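Local structure of 2-oxoglutarate (2OG) and Fe(II)-dependent oxygenase superfamily protein (Arabidopsis thaliana, 6KWA) at residues R20-S23 with C28-V31; E76-Y81 with L164-H169; L178-D181 with G186-A189; A208-D213 with V226-Q231. The protein probably catalyses the irreversible, 2-oxoglutarate-dependent oxidation of the auxin indole-3-acetic acid to inactive 2-oxoindole-3-acetic acid, thereby helping to maintain auxin homeostasis. All blocks are in the same frame, centred on the assembly; numbering follows the deposited sequence.

In the fold
Contacts 3 and 4 and the 164-169 side of contact 2 belong to the double-stranded beta-helix that holds the metal, whereas contact 1 lies in the N-terminal beta-alpha-beta unit added to its larger sheet. Contact 4 is the hub. It meets contact 1 through Phe29 O and Ile209 N (2.6 Å), contact 2 through His169 O and His228 N (2.8 Å), and contact 3 through Leu178 N and Ala208 O (2.8 Å), all probable hydrogen bonds. Contacts 2 and 4 supply two of the three metal ligands, His169 and His228. Contact 3 approaches the magnesium ion with Leu187, about 6 Å away by its side chain. Contacts 1 and 2 are remote, their centres 25 Å apart.

Contact 1. Residues R20-S23 with C28-V31; sequences REAS and CFRV
Ser23 OG meets the ring of Phe29 at CE2, 3.4 Å away, while its polar demand is met inside its own helix by a hydrogen bond to Ile19 O, one turn back. The pair belongs to a beta-alpha-beta unit in which strand 4-6, helix 12-25 and strand 28-32 follow one another, and it lies where the helix ends and the second strand begins. The serine hydroxyl sits beside its backbone N, opposite the carbonyl carbon (chi1 -64°), a setting that lets it reach the preceding turn and still lie against the aromatic carbons. Ser23 thus illustrates how a buried helical hydroxyl can serve as a packing surface once the helix backbone has taken up its hydrogen bond.

Phe29 points its CB toward the helix. Its CG stands between the backbone N and the carbonyl carbon (chi1 56°), and this turn of the side chain brings the CD2 and CE2 side of the ring to Ala22 and Ser23. Ala22 supplies the other half of the surface: its methyl CB packs on Phe29 CB at 3.9 Å and reaches Phe29 CD2 at 4.1 Å. Both helix residues approach the ring obliquely. All residues that touch here are buried, and the same core continues beyond them, since Ile5 of strand 4-6 touches both Ala22 and Phe29, and Ile209 of strand 207-211 also meets Phe29. At the strand's first residue the alanine methyl lies 4.1 Å from a backbone atom, Cys28 O.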
loop_
_atom_site.group_PDB
_atom_site.type_symbol
_atom_site.label_atom_id
_atom_site.label_comp_id
_atom_site.label_asym_id
_atom_site.label_seq_id
_atom_site.Cartn_x
_atom_site.Cartn_y
_atom_site.Cartn_z
ATOM N N ARG A 20 2.973 4.254 16.296
ATOM C CA ARG A 20 3.635 5.529 16.126
ATOM C C ARG A 20 5.166 5.375 16.051
ATOM O O ARG A 20 5.806 5.975 15.208
ATOM C CB ARG A 20 3.280 6.446 17.278
ATOM C CG ARG A 20 4.142 7.697 17.341
ATOM C CD ARG A 20 3.619 8.634 18.451
ATOM N NE ARG A 20 4.594 9.670 18.770
ATOM C CZ ARG A 20 4.404 10.606 19.692
ATOM N NH1 ARG A 20 3.286 10.625 20.396
ATOM N NH2 ARG A 20 5.325 11.516 19.911
ATOM N N GLU A 21 5.753 4.533 16.888
ATOM C CA GLU A 21 7.205 4.504 16.933
ATOM C C GLU A 21 7.770 3.737 15.758
ATOM O O GLU A 21 8.828 4.103 15.236
ATOM C CB GLU A 21 7.718 3.880 18.241
ATOM C CG GLU A 21 7.839 4.890 19.377
ATOM C CD GLU A 21 7.866 4.258 20.760
ATOM O OE1 GLU A 21 8.425 3.141 20.917
ATOM O OE2 GLU A 21 7.378 4.913 21.704
ATOM N N ALA A 22 7.049 2.718 15.308
ATOM C CA ALA A 22 7.412 2.057 14.061
ATOM C C ALA A 22 7.406 3.046 12.910
ATOM O O ALA A 22 8.376 3.147 12.139
ATOM C CB ALA A 22 6.445 0.911 13.775
ATOM N N SER A 23 6.331 3.822 12.842
ATOM C CA SER A 23 6.117 4.748 11.740
ATOM C C SER A 23 7.092 5.921 11.727
ATOM O O SER A 23 7.412 6.454 10.681
ATOM C CB SER A 23 4.697 5.288 11.825
ATOM O OG SER A 23 3.748 4.249 11.658
ATOM N N CYS A 28 7.532 1.938 8.286
ATOM C CA CYS A 28 6.801 0.766 7.862
ATOM C C CYS A 28 6.662 -0.209 8.994
ATOM O O CYS A 28 7.406 -0.150 9.973
ATOM C CB CYS A 28 7.516 0.094 6.673
ATOM S SG CYS A 28 9.239 -0.355 7.041
ATOM N N PHE A 29 5.702 -1.109 8.861
ATOM C CA PHE A 29 5.532 -2.187 9.821
ATOM C C PHE A 29 4.623 -3.236 9.246
ATOM O O PHE A 29 3.815 -2.962 8.378
ATOM C CB PHE A 29 4.994 -1.673 11.164
ATOM C CG PHE A 29 3.720 -0.909 11.069
ATOM C CD1 PHE A 29 2.499 -1.526 11.297
ATOM C CD2 PHE A 29 3.742 0.453 10.791
ATOM C CE1 PHE A 29 1.328 -0.808 11.230
ATOM C CE2 PHE A 29 2.564 1.175 10.697
ATOM C CZ PHE A 29 1.347 0.547 10.941
ATOM N N ARG A 30 4.718 -4.428 9.804
ATOM C CA ARG A 30 3.879 -5.534 9.402
ATOM C C ARG A 30 2.706 -5.564 10.380
ATOM O O ARG A 30 2.870 -5.153 11.527
ATOM C CB ARG A 30 4.713 -6.824 9.456
ATOM C CG ARG A 30 4.158 -8.053 8.742
ATOM C CD ARG A 30 5.163 -9.244 8.855
ATOM N NE ARG A 30 6.210 -9.237 7.829
ATOM C CZ ARG A 30 7.513 -9.067 8.056
ATOM N NH1 ARG A 30 7.979 -8.886 9.290
ATOM N NH2 ARG A 30 8.365 -9.094 7.035
ATOM N N VAL A 31 1.520 -5.972 9.936
ATOM C CA VAL A 31 0.437 -6.203 10.877
ATOM C C VAL A 31 0.002 -7.668 10.826
ATOM O O VAL A 31 -0.000 -8.313 9.763
ATOM C CB VAL A 31 -0.787 -5.282 10.648
ATOM C CG1 VAL A 31 -0.425 -3.846 11.035
ATOM C CG2 VAL A 31 -1.323 -5.353 9.204
#

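Contact 2. Residues E76-Y81 with L164-H169; sequences EINPYY and LGVQLH. With MG (magnesium ion), chain D.
Tyr80 brings the edge of its ring to the backbone of Gly165, whose O lies near the ring plane 2.9 Å from CD2. So short a carbon-oxygen approach is to be read with caution; the neighbouring CE2 stands 3.8 Å from Leu164 O, which comes in obliquely. The tyrosine CG is placed opposite its carbonyl carbon, with chi1 at -35°, swung well off the usual -60°; this sets the CD2 side of the ring, rather than a face, against the glycine carbonyl. One face is occupied by its own neighbour, Pro79, whose CG sits 3.5 Å above the plane, offset toward the rim. Proline and tyrosine are the two central residues of a type I turn from Asn78 to Tyr81, closed by a weak bond from Tyr81 N to Asn78 O. Replacing Tyr80 by an alanine would probably leave the Leu164 and Gly165 carbonyls without the ring carbons that meet them and open a gap beside Pro79 CG.

Next to this, Asn78 OD1 touches Val166 CG2 at 4.0 Å. That methyl is the valine branch lying anti to the backbone N, and the two side chains cross obliquely. Farther along, His169 binds the magnesium ion through NE2 at 2.5 Å, and its ND1 makes a weak hydrogen bond to Gln167 O.

In the double-stranded beta-helix, 164-169 is an outer strand of the smaller sheet, bonded to strand 228-231 through Gly165 and Val230. The turn 78-81 leads into strand 81-87, an outermost strand of the larger sheet, beside strand 147-155.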
loop_
_atom_site.group_PDB
_atom_site.type_symbol
_atom_site.label_atom_id
_atom_site.label_comp_id
_atom_site.label_asym_id
_atom_site.label_seq_id
_atom_site.Cartn_x
_atom_site.Cartn_y
_atom_site.Cartn_z
ATOM N N GLU A 76 10.533 -0.168 -21.415
ATOM C CA GLU A 76 11.974 -0.203 -21.265
ATOM C C GLU A 76 12.416 0.553 -19.995
ATOM O O GLU A 76 13.563 0.415 -19.530
ATOM C CB GLU A 76 12.660 0.340 -22.528
ATOM C CG GLU A 76 12.374 -0.524 -23.769
ATOM C CD GLU A 76 13.288 -0.232 -24.966
ATOM O OE1 GLU A 76 13.020 -0.783 -26.055
ATOM O OE2 GLU A 76 14.298 0.503 -24.823
ATOM N N ILE A 77 11.505 1.330 -19.427
ATOM C CA ILE A 77 11.710 1.881 -18.095
ATOM C C ILE A 77 11.559 0.823 -17.003
ATOM O O ILE A 77 12.487 0.608 -16.216
ATOM C CB ILE A 77 10.738 3.023 -17.821
ATOM C CG1 ILE A 77 10.856 4.078 -18.921
ATOM C CG2 ILE A 77 11.033 3.648 -16.462
ATOM C CD1 ILE A 77 9.934 5.285 -18.723
ATOM N N ASN A 78 10.395 0.164 -16.959
ATOM C CA ASN A 78 10.145 -0.889 -15.974
ATOM C C ASN A 78 9.906 -2.194 -16.708
ATOM O O ASN A 78 8.761 -2.579 -16.950
ATOM C CB ASN A 78 8.938 -0.577 -15.087
ATOM C CG ASN A 78 8.896 0.870 -14.638
ATOM O OD1 ASN A 78 9.770 1.336 -13.890
ATOM N ND2 ASN A 78 7.847 1.584 -15.057
ATOM N N PRO A 79 10.982 -2.876 -17.068
ATOM C CA PRO A 79 10.849 -4.050 -17.932
ATOM C C PRO A 79 10.123 -5.212 -17.266
ATOM O O PRO A 79 9.584 -6.025 -17.983
ATOM C CB PRO A 79 12.309 -4.414 -18.257
ATOM C CG PRO A 79 13.120 -3.756 -17.153
ATOM C CD PRO A 79 12.384 -2.521 -16.790
ATOM N N TYR A 80 10.105 -5.305 -15.947
ATOM C CA TYR A 80 9.598 -6.522 -15.322
ATOM C C TYR A 80 8.191 -6.334 -14.764
ATOM O O TYR A 80 7.616 -7.255 -14.185
ATOM C CB TYR A 80 10.534 -6.959 -14.192
ATOM C CG TYR A 80 11.983 -6.676 -14.480
ATOM C CD1 TYR A 80 12.711 -7.454 -15.374
ATOM C CD2 TYR A 80 12.620 -5.617 -13.864
ATOM C CE1 TYR A 80 14.043 -7.179 -15.637
ATOM C CE2 TYR A 80 13.943 -5.331 -14.112
ATOM C CZ TYR A 80 14.654 -6.110 -15.000
ATOM O OH TYR A 80 15.976 -5.805 -15.235
ATOM N N TYR A 81 7.576 -5.195 -15.044
ATOM C CA TYR A 81 6.425 -4.801 -14.253
ATOM C C TYR A 81 5.186 -4.561 -15.088
ATOM O O TYR A 81 5.236 -3.825 -16.075
ATOM C CB TYR A 81 6.809 -3.523 -13.482
ATOM C CG TYR A 81 5.727 -2.867 -12.645
ATOM C CD1 TYR A 81 5.164 -3.528 -11.560
ATOM C CD2 TYR A 81 5.293 -1.562 -12.918
ATOM C CE1 TYR A 81 4.185 -2.924 -10.771
ATOM C CE2 TYR A 81 4.304 -0.950 -12.136
ATOM C CZ TYR A 81 3.759 -1.638 -11.062
ATOM O OH TYR A 81 2.789 -1.057 -10.261
ATOM N N LEU A 164 17.783 -5.657 -9.054
ATOM C CA LEU A 164 16.519 -5.112 -8.555
ATOM C C LEU A 164 15.425 -5.244 -9.616
ATOM O O LEU A 164 15.727 -5.282 -10.807
ATOM C CB LEU A 164 16.671 -3.637 -8.150
ATOM C CG LEU A 164 17.630 -3.068 -7.091
ATOM C CD1 LEU A 164 18.932 -3.845 -6.876
ATOM C CD2 LEU A 164 17.919 -1.604 -7.434
ATOM N N GLY A 165 14.166 -5.338 -9.178
ATOM C CA GLY A 165 13.021 -5.402 -10.083
ATOM C C GLY A 165 12.484 -4.038 -10.497
ATOM O O GLY A 165 12.403 -3.709 -11.686
ATOM N N VAL A 166 12.129 -3.229 -9.503
ATOM C CA VAL A 166 11.900 -1.805 -9.715
ATOM C C VAL A 166 12.750 -1.055 -8.678
ATOM O O VAL A 166 13.058 -1.578 -7.599
ATOM C CB VAL A 166 10.389 -1.414 -9.649
ATOM C CG1 VAL A 166 9.797 -1.643 -8.255
ATOM C CG2 VAL A 166 10.172 0.034 -10.140
ATOM N N GLN A 167 13.187 0.146 -9.042
ATOM C CA GLN A 167 14.211 0.849 -8.291
ATOM C C GLN A 167 13.645 1.661 -7.123
ATOM O O GLN A 167 12.440 1.905 -7.032
ATOM C CB GLN A 167 14.995 1.736 -9.257
ATOM C CG GLN A 167 15.697 0.912 -10.353
ATOM C CD GLN A 167 16.418 1.764 -11.388
ATOM O OE1 GLN A 167 17.277 2.580 -11.039
ATOM N NE2 GLN A 167 16.093 1.559 -12.673
ATOM N N LEU A 168 14.551 2.036 -6.226
ATOM C CA LEU A 168 14.266 2.655 -4.938
ATOM C C LEU A 168 13.295 3.854 -5.021
ATOM O O LEU A 168 13.455 4.722 -5.873
ATOM C CB LEU A 168 15.596 3.073 -4.319
ATOM C CG LEU A 168 15.734 3.440 -2.845
ATOM C CD1 LEU A 168 15.623 2.190 -1.991
ATOM C CD2 LEU A 168 17.039 4.161 -2.577
ATOM N N HIS A 169 12.266 3.884 -4.168
ATOM C CA HIS A 169 11.296 4.984 -4.195
ATOM C C HIS A 169 10.565 5.178 -2.845
ATOM O O HIS A 169 10.699 4.356 -1.927
ATOM C CB HIS A 169 10.267 4.754 -5.306
ATOM C CG HIS A 169 9.350 3.595 -5.060
ATOM N ND1 HIS A 169 9.776 2.283 -5.096
ATOM C CD2 HIS A 169 8.018 3.553 -4.802
ATOM C CE1 HIS A 169 8.748 1.484 -4.858
ATOM N NE2 HIS A 169 7.671 2.229 -4.672
HETATM MG MG MG D . 6.031 1.238 -3.085
#

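Contact 3. Residues L178-D181 with G186-A189; sequences LQDD and GLEA
The carboxylate of Asp180 turns one oxygen, OD2, to Leu187, whose CB it meets at 4.1 Å, and gives the other to polar partners. Asp181 N donates to Asp180 OD1 over 2.7 Å, arriving from above the carboxylate plane, 43° out of it, while Arg238 makes a salt bridge to the same oxygen. Because Arg238 is a 2-oxoglutarate-binding residue, Asp180 is a second-shell group that probably helps to position its guanidinium.

Beside Asp180, Leu178 and Leu187 reach toward each other tip to tip, their CD2 methyls 3.8 Å apart. Both leucines carry CG anti to the backbone N (chi1 179° in Leu178, 173° in Leu187), which extends each branch toward the other segment. The backbones stay well separated, with the CA atoms of Asp180 and Leu187 8.6 Å apart, so side chains alone bridge them, as expected where the two sheets of a double-stranded beta-helix face each other.

Strand 175-179, carrying Leu178, lies in the larger sheet between strands 207-211 and 237-245, and the side chain of Leu178 touches Ser240, another 2-oxoglutarate-binding residue, on the latter. Strand 187-190, carrying Leu187, runs in the smaller sheet between strands 228-231 and 197-200.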
loop_
_atom_site.group_PDB
_atom_site.type_symbol
_atom_site.label_atom_id
_atom_site.label_comp_id
_atom_site.label_asym_id
_atom_site.label_seq_id
_atom_site.Cartn_x
_atom_site.Cartn_y
_atom_site.Cartn_z
ATOM N N LEU A 178 0.122 -3.401 1.794
ATOM C CA LEU A 178 0.597 -4.290 0.742
ATOM C C LEU A 178 0.337 -5.745 1.116
ATOM O O LEU A 178 0.838 -6.226 2.130
ATOM C CB LEU A 178 2.109 -4.069 0.481
ATOM C CG LEU A 178 2.737 -4.967 -0.609
ATOM C CD1 LEU A 178 2.348 -4.473 -2.008
ATOM C CD2 LEU A 178 4.243 -5.021 -0.496
ATOM N N GLN A 179 -0.428 -6.442 0.282
ATOM C CA GLN A 179 -0.524 -7.898 0.361
ATOM C C GLN A 179 0.520 -8.426 -0.615
ATOM O O GLN A 179 0.343 -8.337 -1.828
ATOM C CB GLN A 179 -1.942 -8.400 0.013
ATOM C CG GLN A 179 -2.116 -9.933 0.067
ATOM C CD GLN A 179 -3.513 -10.398 -0.339
ATOM O OE1 GLN A 179 -4.485 -9.680 -0.168
ATOM N NE2 GLN A 179 -3.601 -11.590 -0.920
ATOM N N ASP A 180 1.637 -8.917 -0.095
ATOM C CA ASP A 180 2.769 -9.234 -0.944
ATOM C C ASP A 180 2.640 -10.715 -1.344
ATOM O O ASP A 180 1.772 -11.398 -0.845
ATOM C CB ASP A 180 4.077 -8.963 -0.207
ATOM C CG ASP A 180 5.263 -8.862 -1.141
ATOM O OD1 ASP A 180 5.077 -9.082 -2.349
ATOM O OD2 ASP A 180 6.395 -8.605 -0.666
ATOM N N ASP A 181 3.466 -11.206 -2.264
ATOM C CA ASP A 181 3.370 -12.605 -2.691
ATOM C C ASP A 181 4.110 -13.527 -1.706
ATOM O O ASP A 181 5.347 -13.499 -1.653
ATOM C CB ASP A 181 3.932 -12.770 -4.105
ATOM C CG ASP A 181 3.523 -14.089 -4.752
ATOM O OD1 ASP A 181 3.093 -15.021 -4.026
ATOM O OD2 ASP A 181 3.573 -14.167 -6.003
ATOM N N GLY A 186 11.004 -10.239 -1.378
ATOM C CA GLY A 186 12.233 -9.587 -1.785
ATOM C C GLY A 186 12.171 -8.083 -1.634
ATOM O O GLY A 186 13.154 -7.383 -1.912
ATOM N N LEU A 187 11.017 -7.592 -1.186
ATOM C CA LEU A 187 10.851 -6.186 -0.862
ATOM C C LEU A 187 11.927 -5.794 0.141
ATOM O O LEU A 187 12.230 -6.558 1.059
ATOM C CB LEU A 187 9.451 -5.929 -0.320
ATOM C CG LEU A 187 9.138 -4.549 0.235
ATOM C CD1 LEU A 187 9.127 -3.524 -0.879
ATOM C CD2 LEU A 187 7.774 -4.622 0.878
ATOM N N GLU A 188 12.498 -4.605 -0.029
ATOM C CA GLU A 188 13.522 -4.112 0.890
ATOM C C GLU A 188 13.409 -2.631 1.087
ATOM O O GLU A 188 12.962 -1.924 0.198
ATOM C CB GLU A 188 14.923 -4.393 0.340
ATOM C CG GLU A 188 15.631 -5.583 0.891
ATOM C CD GLU A 188 17.054 -5.662 0.367
ATOM O OE1 GLU A 188 17.376 -4.910 -0.593
ATOM O OE2 GLU A 188 17.844 -6.465 0.921
ATOM N N ALA A 189 13.892 -2.159 2.227
ATOM C CA ALA A 189 13.701 -0.768 2.614
ATOM C C ALA A 189 14.961 -0.189 3.209
ATOM O O ALA A 189 15.721 -0.890 3.882
ATOM C CB ALA A 189 12.568 -0.632 3.605
#

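Contact 4. Residues A208-D213 with V226-Q231; sequences AINLGD and VKHRVQ. With MG (magnesium ion), chain D.
Leu211 and Val226 come together with CA atoms 6.3 Å apart, and the two segments are joined by a weak hydrogen bond from Val226 N to Leu211 O (3.5 Å, 135°). They link the two sheets of the double-stranded beta-helix, or jelly-roll, core: strand 207-211 is in the larger sheet, 228-231 in the smaller. Leu211 O is the shared acceptor, for it also receives a bond from a water that in turn donates to Val226 O, and one from the amide of Asn210. That amide donor, ND2, comes from above the carbonyl plane at 3.0 Å.

Asn210 ND2 has a second acceptor in Asp171 OD2, and through it the residue probably helps to hold this metal-binding carboxylate. Asn210 CB packs on Val226 CG1 at 3.7 Å, the side chains crossing at about a right angle. CG stands between the backbone N and the carbonyl carbon (chi1 73°), which brings the amide round to Leu211 O and the His228 ring. There ND2 lies 4.0 Å from His228 CE1, the planes 47° apart. A leucine at Asn210 would probably leave Asp171 OD2 and Leu211 O without this donor, and the carboxylate less firmly oriented.

With His169 and Asp171, His228 forms the two-histidine, one-carboxylate facial triad of this family, occupied here by magnesium. Its ring rotation is fixed at both nitrogens: ND1 donates to Val226 O, nearly in the ring plane, at 3.1 Å, and NE2 binds the metal at 2.1 Å.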
loop_
_atom_site.group_PDB
_atom_site.type_symbol
_atom_site.label_atom_id
_atom_site.label_comp_id
_atom_site.label_asym_id
_atom_site.label_seq_id
_atom_site.Cartn_x
_atom_site.Cartn_y
_atom_site.Cartn_z
ATOM N N ALA A 208 1.851 -5.784 4.895
ATOM C CA ALA A 208 2.942 -4.842 5.109
ATOM C C ALA A 208 2.401 -3.418 5.011
ATOM O O ALA A 208 1.729 -3.059 4.044
ATOM C CB ALA A 208 4.038 -5.073 4.085
ATOM N N ILE A 209 2.690 -2.604 6.011
ATOM C CA ILE A 209 2.208 -1.234 6.001
ATOM C C ILE A 209 3.402 -0.366 5.802
ATOM O O ILE A 209 4.428 -0.604 6.411
ATOM C CB ILE A 209 1.525 -0.835 7.322
ATOM C CG1 ILE A 209 0.589 -1.937 7.801
ATOM C CG2 ILE A 209 0.802 0.483 7.170
ATOM C CD1 ILE A 209 -0.526 -2.214 6.888
ATOM N N ASN A 210 3.283 0.661 4.985
ATOM C CA ASN A 210 4.354 1.628 4.963
ATOM C C ASN A 210 3.759 2.991 4.778
ATOM O O ASN A 210 2.646 3.133 4.271
ATOM C CB ASN A 210 5.364 1.338 3.858
ATOM C CG ASN A 210 4.826 1.666 2.522
ATOM O OD1 ASN A 210 4.227 0.815 1.874
ATOM N ND2 ASN A 210 4.958 2.927 2.112
ATOM N N LEU A 211 4.497 4.002 5.209
ATOM C CA LEU A 211 3.989 5.362 5.139
ATOM C C LEU A 211 4.601 6.028 3.912
ATOM O O LEU A 211 5.622 5.561 3.418
ATOM C CB LEU A 211 4.318 6.109 6.442
ATOM C CG LEU A 211 3.467 5.646 7.634
ATOM C CD1 LEU A 211 3.906 4.304 8.224
ATOM C CD2 LEU A 211 3.473 6.712 8.699
ATOM N N GLY A 212 3.947 7.057 3.376
ATOM C CA GLY A 212 4.443 7.741 2.192
ATOM C C GLY A 212 4.650 9.244 2.389
ATOM O O GLY A 212 4.541 9.774 3.514
ATOM N N ASP A 213 4.932 9.939 1.289
ATOM C CA ASP A 213 5.235 11.381 1.317
ATOM C C ASP A 213 4.168 12.215 2.028
ATOM O O ASP A 213 4.484 13.139 2.759
ATOM C CB ASP A 213 5.428 11.900 -0.113
ATOM C CG ASP A 213 6.695 11.332 -0.800
ATOM O OD1 ASP A 213 7.647 10.871 -0.105
ATOM O OD2 ASP A 213 6.718 11.343 -2.059
ATOM N N VAL A 226 9.041 5.934 3.986
ATOM C CA VAL A 226 10.138 4.998 3.808
ATOM C C VAL A 226 10.550 4.772 2.342
ATOM O O VAL A 226 9.715 4.724 1.416
ATOM C CB VAL A 226 9.816 3.628 4.476
ATOM C CG1 VAL A 226 8.657 2.928 3.784
ATOM C CG2 VAL A 226 11.093 2.751 4.531
ATOM N N LYS A 227 11.859 4.627 2.153
ATOM C CA LYS A 227 12.411 4.330 0.846
ATOM C C LYS A 227 12.459 2.829 0.689
ATOM O O LYS A 227 13.051 2.125 1.510
ATOM C CB LYS A 227 13.820 4.912 0.665
ATOM C CG LYS A 227 13.966 6.427 0.821
ATOM C CD LYS A 227 15.441 6.816 0.607
ATOM C CE LYS A 227 15.692 8.313 0.658
ATOM N NZ LYS A 227 15.576 8.840 2.059
ATOM N N HIS A 228 11.865 2.330 -0.377
ATOM C CA HIS A 228 11.835 0.892 -0.554
ATOM C C HIS A 228 11.985 0.468 -2.015
ATOM O O HIS A 228 11.784 1.259 -2.946
ATOM C CB HIS A 228 10.529 0.320 0.042
ATOM C CG HIS A 228 9.282 0.935 -0.507
ATOM N ND1 HIS A 228 8.862 2.202 -0.157
ATOM C CD2 HIS A 228 8.339 0.446 -1.350
ATOM C CE1 HIS A 228 7.727 2.474 -0.778
ATOM N NE2 HIS A 228 7.387 1.426 -1.506
ATOM N N ARG A 229 12.313 -0.803 -2.197
ATOM C CA ARG A 229 12.447 -1.373 -3.533
ATOM C C ARG A 229 12.236 -2.872 -3.424
ATOM O O ARG A 229 12.350 -3.447 -2.335
ATOM C CB ARG A 229 13.830 -1.116 -4.120
ATOM C CG ARG A 229 14.893 -1.356 -3.090
ATOM C CD ARG A 229 16.286 -1.393 -3.654
ATOM N NE ARG A 229 17.215 -1.901 -2.647
ATOM C CZ ARG A 229 18.534 -1.888 -2.781
ATOM N NH1 ARG A 229 19.073 -1.379 -3.880
ATOM N NH2 ARG A 229 19.311 -2.365 -1.816
ATOM N N VAL A 230 11.964 -3.504 -4.558
ATOM C CA VAL A 230 11.854 -4.950 -4.602
ATOM C C VAL A 230 13.049 -5.509 -5.374
ATOM O O VAL A 230 13.365 -5.072 -6.481
ATOM C CB VAL A 230 10.525 -5.414 -5.225
ATOM C CG1 VAL A 230 10.297 -4.750 -6.573
ATOM C CG2 VAL A 230 10.512 -6.932 -5.354
ATOM N N GLN A 231 13.747 -6.437 -4.736
ATOM C CA GLN A 231 14.910 -7.080 -5.322
ATOM C C GLN A 231 14.553 -8.433 -5.912
ATOM O O GLN A 231 13.757 -9.178 -5.341
ATOM C CB GLN A 231 15.992 -7.255 -4.271
ATOM C CG GLN A 231 17.148 -6.322 -4.415
ATOM C CD GLN A 231 18.344 -6.854 -3.687
ATOM O OE1 GLN A 231 18.210 -7.705 -2.804
ATOM N NE2 GLN A 231 19.525 -6.366 -4.046
HETATM MG MG MG D . 6.031 1.238 -3.085
HETATM O O HOH W 1 7.393 5.629 1.281
#